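Local coordinates for lysozyme inhibitor LprI-like N-terminal domain-containing protein (Burkholderia thailandensis, PDB 6AR7) that is of unknown function but, as a probably exported all-helical protein of the LprI family, may be related to bacterial lysozyme inhibitors, at residues G143-V148 with T198-E203. Sequence-based numbering, arbitrary orientation.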
loop_
_atom_site.group_PDB
_atom_site.type_symbol
_atom_site.label_atom_id
_atom_site.label_comp_id
_atom_site.label_asym_id
_atom_site.label_seq_id
_atom_site.Cartn_x
_atom_site.Cartn_y
_atom_site.Cartn_z
ATOM N N GLY A 143 17.039 -18.646 -3.198
ATOM C CA GLY A 143 15.713 -18.827 -2.637
ATOM C C GLY A 143 14.818 -17.618 -2.767
ATOM O O GLY A 143 13.850 -17.483 -2.011
ATOM N N ALA A 144 15.111 -16.737 -3.727
ATOM C CA ALA A 144 14.350 -15.503 -3.876
ATOM C C ALA A 144 12.887 -15.789 -4.195
ATOM O O ALA A 144 11.989 -15.108 -3.686
ATOM C CB ALA A 144 14.982 -14.633 -4.956
ATOM N N VAL A 145 12.630 -16.785 -5.042
ATOM C CA VAL A 145 11.279 -17.203 -5.405
ATOM C C VAL A 145 10.996 -18.544 -4.743
ATOM O O VAL A 145 11.798 -19.477 -4.853
ATOM C CB VAL A 145 11.116 -17.315 -6.930
ATOM C CG1 VAL A 145 9.743 -17.872 -7.275
ATOM C CG2 VAL A 145 11.353 -15.965 -7.595
ATOM N N HIS A 146 9.850 -18.647 -4.077
ATOM C CA HIS A 146 9.468 -19.875 -3.399
ATOM C C HIS A 146 8.040 -20.246 -3.787
ATOM O O HIS A 146 7.290 -19.444 -4.356
ATOM C CB HIS A 146 9.611 -19.744 -1.876
ATOM C CG HIS A 146 8.847 -18.599 -1.293
ATOM N ND1 HIS A 146 7.478 -18.630 -1.122
ATOM C CD2 HIS A 146 9.255 -17.392 -0.839
ATOM C CE1 HIS A 146 7.076 -17.489 -0.589
ATOM N NE2 HIS A 146 8.135 -16.721 -0.408
ATOM N N ARG A 147 7.677 -21.487 -3.473
ATOM C CA ARG A 147 6.357 -22.011 -3.795
ATOM C C ARG A 147 5.274 -21.356 -2.942
ATOM O O ARG A 147 5.505 -20.937 -1.807
ATOM C CB ARG A 147 6.323 -23.530 -3.605
ATOM N N VAL A 148 4.073 -21.285 -3.503
ATOM C CA VAL A 148 2.946 -20.638 -2.847
ATOM C C VAL A 148 2.136 -21.701 -2.104
ATOM O O VAL A 148 1.492 -22.558 -2.713
ATOM C CB VAL A 148 2.085 -19.886 -3.868
ATOM C CG1 VAL A 148 0.768 -19.491 -3.251
ATOM C CG2 VAL A 148 2.841 -18.659 -4.382
ATOM N N THR A 198 3.159 -13.012 -3.134
ATOM C CA THR A 198 3.320 -14.202 -2.302
ATOM C C THR A 198 4.584 -15.002 -2.578
ATOM O O THR A 198 5.244 -15.396 -1.600
ATOM C CB THR A 198 2.112 -15.134 -2.446
ATOM O OG1 THR A 198 0.922 -14.395 -2.188
ATOM C CG2 THR A 198 2.231 -16.270 -1.448
ATOM N N PRO A 199 5.000 -15.253 -3.831
ATOM C CA PRO A 199 6.233 -16.026 -4.042
ATOM C C PRO A 199 7.503 -15.274 -3.692
ATOM O O PRO A 199 8.551 -15.917 -3.573
ATOM C CB PRO A 199 6.206 -16.345 -5.547
ATOM C CG PRO A 199 4.843 -16.015 -6.011
ATOM C CD PRO A 199 4.363 -14.917 -5.117
ATOM N N LEU A 200 7.437 -13.948 -3.501
ATOM C CA LEU A 200 8.614 -13.098 -3.367
ATOM C C LEU A 200 8.910 -12.659 -1.938
ATOM O O LEU A 200 9.997 -12.132 -1.688
ATOM C CB LEU A 200 8.467 -11.851 -4.250
ATOM C CG LEU A 200 8.112 -12.113 -5.719
ATOM C CD1 LEU A 200 7.844 -10.813 -6.444
ATOM C CD2 LEU A 200 9.229 -12.887 -6.409
ATOM N N VAL A 201 7.983 -12.833 -1.001
ATOM C CA VAL A 201 8.171 -12.344 0.362
ATOM C C VAL A 201 7.887 -13.476 1.344
ATOM O O VAL A 201 7.301 -14.506 0.997
ATOM C CB VAL A 201 7.280 -11.126 0.671
ATOM C CG1 VAL A 201 7.544 -9.987 -0.322
ATOM C CG2 VAL A 201 5.807 -11.525 0.649
ATOM N N SER A 202 8.298 -13.258 2.593
ATOM C CA SER A 202 8.109 -14.244 3.647
ATOM C C SER A 202 6.625 -14.416 3.967
ATOM O O SER A 202 5.774 -13.603 3.592
ATOM C CB SER A 202 8.851 -13.830 4.914
ATOM O OG SER A 202 8.202 -12.731 5.548
ATOM N N GLU A 203 6.315 -15.511 4.658
ATOM C CA GLU A 203 4.940 -15.724 5.088
ATOM C C GLU A 203 4.481 -14.589 5.991
ATOM O O GLU A 203 3.330 -14.146 5.902
ATOM C CB GLU A 203 4.802 -17.082 5.787
ATOM C CG GLU A 203 3.360 -17.414 6.193
ATOM C CD GLU A 203 2.425 -17.688 4.999
ATOM O OE1 GLU A 203 2.907 -17.828 3.852
ATOM O OE2 GLU A 203 1.191 -17.761 5.209
#
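His146 lays its imidazole against the turn made by Thr198, Pro199, Leu200 and Val201, a loop-to-loop contact at one end of an all-helical bundle. Residues 143-148 belong to the long connection between helices 107-136 and 155-174, and residues 198-203 join helix 180-197 to helix 203-223. The backbone N of His146 donates to Pro199 O at 3.1 Å. The same oxygen also lies over one face of the imidazole, shifted toward its rim, while Pro199 CA makes a CH-pi contact above that face. With chi1 at 56°, His146 CG sits between the backbone N and the carbonyl carbon, folding the ring back against the turn. There His146 NE2 reaches Val201 O at 2.8 Å; the acceptor is at the ring edge, close to its plane, although the donor stands well above the carbonyl plane. At the other nitrogen, the N-H of His146 ND1 is aimed almost straight (176°) at Arg147 O, 3.1 Å away, in the ring plane but from above the carbonyl plane. Two backbone carbonyls thus grip the imidazole at both nitrogens and fix its rotation, an arrangement that could favour the protonated form. Flanking apolar contacts extend the join. Val148 CG2, anti to its own carbonyl carbon, meets Pro199 CG at 3.7 Å and Thr198 CG2 at 3.8 Å, the valine and threonine side chains crossing nearly at right angles. Leu200, which also packs on Trp79 of helix 73-101, lies alongside Val145, with CD2 of the leucine 3.9 Å from CG2 of the valine.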